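Local coordinates for alpha-actinin-like protein 1 (Schizosaccharomyces pombe, PDB 5BVR) that binds actin filaments through this pair of calponin-homology domains and takes part in forming and organizing the actin ring during cytokinesis, at residues A[140-145]-A[173-178]. Sequence-based numbering, arbitrary orientation.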
loop_
_atom_site.group_PDB
_atom_site.type_symbol
_atom_site.label_atom_id
_atom_site.label_comp_id
_atom_site.label_asym_id
_atom_site.label_seq_id
_atom_site.Cartn_x
_atom_site.Cartn_y
_atom_site.Cartn_z
ATOM N N ALA A 140 18.672 4.453 -12.330
ATOM C CA ALA A 140 19.407 4.519 -13.595
ATOM C C ALA A 140 20.886 4.194 -13.454
ATOM O O ALA A 140 21.472 3.609 -14.360
ATOM C CB ALA A 140 19.241 5.896 -14.187
ATOM N N ASN A 141 21.496 4.576 -12.340
ATOM C CA ASN A 141 22.936 4.363 -12.192
ATOM C C ASN A 141 23.347 2.994 -11.655
ATOM O O ASN A 141 24.534 2.768 -11.378
ATOM C CB ASN A 141 23.527 5.447 -11.311
ATOM C CG ASN A 141 23.459 6.815 -11.965
ATOM O OD1 ASN A 141 23.549 6.932 -13.188
ATOM N ND2 ASN A 141 23.286 7.846 -11.159
ATOM N N TYR A 142 22.387 2.076 -11.547
ATOM C CA TYR A 142 22.599 0.779 -10.897
ATOM C C TYR A 142 22.487 -0.400 -11.865
ATOM O O TYR A 142 22.433 -1.552 -11.440
ATOM C CB TYR A 142 21.625 0.624 -9.710
ATOM C CG TYR A 142 21.868 1.648 -8.636
ATOM C CD1 TYR A 142 21.388 2.948 -8.761
ATOM C CD2 TYR A 142 22.601 1.335 -7.496
ATOM C CE1 TYR A 142 21.631 3.885 -7.793
ATOM C CE2 TYR A 142 22.849 2.272 -6.525
ATOM C CZ TYR A 142 22.350 3.548 -6.669
ATOM O OH TYR A 142 22.616 4.507 -5.699
ATOM N N HIS A 143 22.463 -0.100 -13.155
ATOM C CA HIS A 143 22.516 -1.140 -14.165
ATOM C C HIS A 143 23.928 -1.707 -14.232
ATOM O O HIS A 143 24.902 -0.974 -14.056
ATOM C CB HIS A 143 22.108 -0.586 -15.523
ATOM C CG HIS A 143 20.676 -0.164 -15.575
ATOM N ND1 HIS A 143 19.646 -1.062 -15.766
ATOM C CD2 HIS A 143 20.093 1.047 -15.419
ATOM C CE1 HIS A 143 18.493 -0.418 -15.743
ATOM N NE2 HIS A 143 18.737 0.864 -15.533
ATOM N N PRO A 144 24.053 -3.003 -14.551
ATOM C CA PRO A 144 22.991 -3.931 -14.947
ATOM C C PRO A 144 22.319 -4.718 -13.829
ATOM O O PRO A 144 21.312 -5.373 -14.098
ATOM C CB PRO A 144 23.731 -4.904 -15.855
ATOM C CG PRO A 144 25.095 -4.969 -15.245
ATOM C CD PRO A 144 25.392 -3.594 -14.748
ATOM N N GLU A 145 22.859 -4.687 -12.613
ATOM C CA GLU A 145 22.336 -5.539 -11.542
ATOM C C GLU A 145 20.918 -5.181 -11.130
ATOM O O GLU A 145 20.128 -6.054 -10.763
ATOM C CB GLU A 145 23.242 -5.478 -10.315
ATOM C CG GLU A 145 24.597 -6.130 -10.517
ATOM C CD GLU A 145 25.690 -5.123 -10.831
ATOM O OE1 GLU A 145 25.393 -4.087 -11.470
ATOM O OE2 GLU A 145 26.849 -5.369 -10.427
ATOM N N LEU A 173 23.069 3.700 3.605
ATOM C CA LEU A 173 23.151 2.346 3.084
ATOM C C LEU A 173 24.278 2.367 2.077
ATOM O O LEU A 173 24.141 2.991 1.028
ATOM C CB LEU A 173 21.810 1.950 2.438
ATOM C CG LEU A 173 21.549 0.456 2.183
ATOM C CD1 LEU A 173 20.065 0.183 1.957
ATOM C CD2 LEU A 173 22.314 -0.040 1.005
ATOM N N ASP A 174 25.388 1.717 2.417
ATOM C CA ASP A 174 26.549 1.606 1.538
ATOM C C ASP A 174 26.359 0.489 0.510
ATOM O O ASP A 174 26.783 -0.653 0.723
ATOM C CB ASP A 174 27.810 1.349 2.366
ATOM C CG ASP A 174 29.078 1.377 1.535
ATOM O OD1 ASP A 174 28.990 1.444 0.290
ATOM O OD2 ASP A 174 30.174 1.321 2.138
ATOM N N TYR A 175 25.765 0.847 -0.619
ATOM C CA TYR A 175 25.360 -0.115 -1.640
ATOM C C TYR A 175 26.534 -0.941 -2.191
ATOM O O TYR A 175 26.418 -2.148 -2.408
ATOM C CB TYR A 175 24.681 0.641 -2.782
ATOM C CG TYR A 175 24.129 -0.250 -3.850
ATOM C CD1 TYR A 175 22.840 -0.763 -3.750
ATOM C CD2 TYR A 175 24.896 -0.614 -4.947
ATOM C CE1 TYR A 175 22.330 -1.591 -4.716
ATOM C CE2 TYR A 175 24.403 -1.436 -5.918
ATOM C CZ TYR A 175 23.120 -1.929 -5.804
ATOM O OH TYR A 175 22.638 -2.761 -6.776
ATOM N N ASN A 176 27.663 -0.284 -2.422
ATOM C CA ASN A 176 28.799 -0.957 -3.035
ATOM C C ASN A 176 29.452 -1.997 -2.132
ATOM O O ASN A 176 30.189 -2.859 -2.610
ATOM C CB ASN A 176 29.816 0.079 -3.500
ATOM C CG ASN A 176 29.245 0.992 -4.555
ATOM O OD1 ASN A 176 28.531 0.541 -5.454
ATOM N ND2 ASN A 176 29.526 2.287 -4.441
ATOM N N LYS A 177 29.157 -1.930 -0.838
ATOM C CA LYS A 177 29.687 -2.892 0.123
ATOM C C LYS A 177 28.775 -4.118 0.305
ATOM O O LYS A 177 29.160 -5.080 0.958
ATOM C CB LYS A 177 29.923 -2.199 1.468
ATOM C CG LYS A 177 31.387 -1.960 1.808
ATOM C CD LYS A 177 32.052 -3.227 2.345
ATOM C CE LYS A 177 33.486 -2.965 2.805
ATOM N NZ LYS A 177 34.003 -4.053 3.686
ATOM N N LEU A 178 27.567 -4.091 -0.263
ATOM C CA LEU A 178 26.673 -5.238 -0.165
ATOM C C LEU A 178 27.225 -6.459 -0.869
ATOM O O LEU A 178 27.876 -6.345 -1.904
ATOM C CB LEU A 178 25.307 -4.918 -0.787
ATOM C CG LEU A 178 24.534 -3.746 -0.199
ATOM C CD1 LEU A 178 23.302 -3.505 -1.028
ATOM C CD2 LEU A 178 24.159 -4.027 1.237
HETATM O O HOH W 1 23.829 -2.273 -9.064
#
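Tyr142 and Tyr175 reach toward each other from two loops and meet as a T-shaped (edge-to-face) pair, with the edge of Tyr142 directed at one face of Tyr175. The ring planes stand at 81° and the centroids lie 4.9 Å apart. One side of the Tyr142 ring does the touching: its CD2 sits over the rim of Tyr175, 3.7 Å from Tyr175 CE2, while its CE2 approaches the other end of the same ring, 3.9 Å from Tyr175 CG. Tyr175 extends toward the other loop, its CG anti to the backbone N (chi1 -176°), and the two side chains run past each other in opposite directions. Their hydroxyls therefore have separate partners: that of Tyr142 is hydrogen-bonded to His166 ND1, whereas that of Tyr175 lies on the looser, watery side. There a water 2.6 Å from Tyr175 OH donates to Tyr142 O at 2.8 Å, bridging the loops through a backbone carbonyl. A weak bond from the same water reaches Glu145 OE1 at 3.4 Å; Glu145, an exposed residue, makes no direct contact with 173-178 and joins only through this water. A leucine in place of Tyr175 would probably leave the edge of Tyr142 without its aromatic face and the bridging water without its hydroxyl partner. Tyr175 opens the 3-10 turn 175-177, whose backbone bonds run from Lys177 N to Asp174 O and from Leu178 N to Tyr175 O. The contact lies in the second calponin-homology domain, where it joins the loop after helix 127-138 to the loop between helices 159-168 and 183-198. Both tyrosines pack on Ala163 of helix 159-168, and Leu173 and Leu178 tie the second loop to Leu189 of helix 183-198.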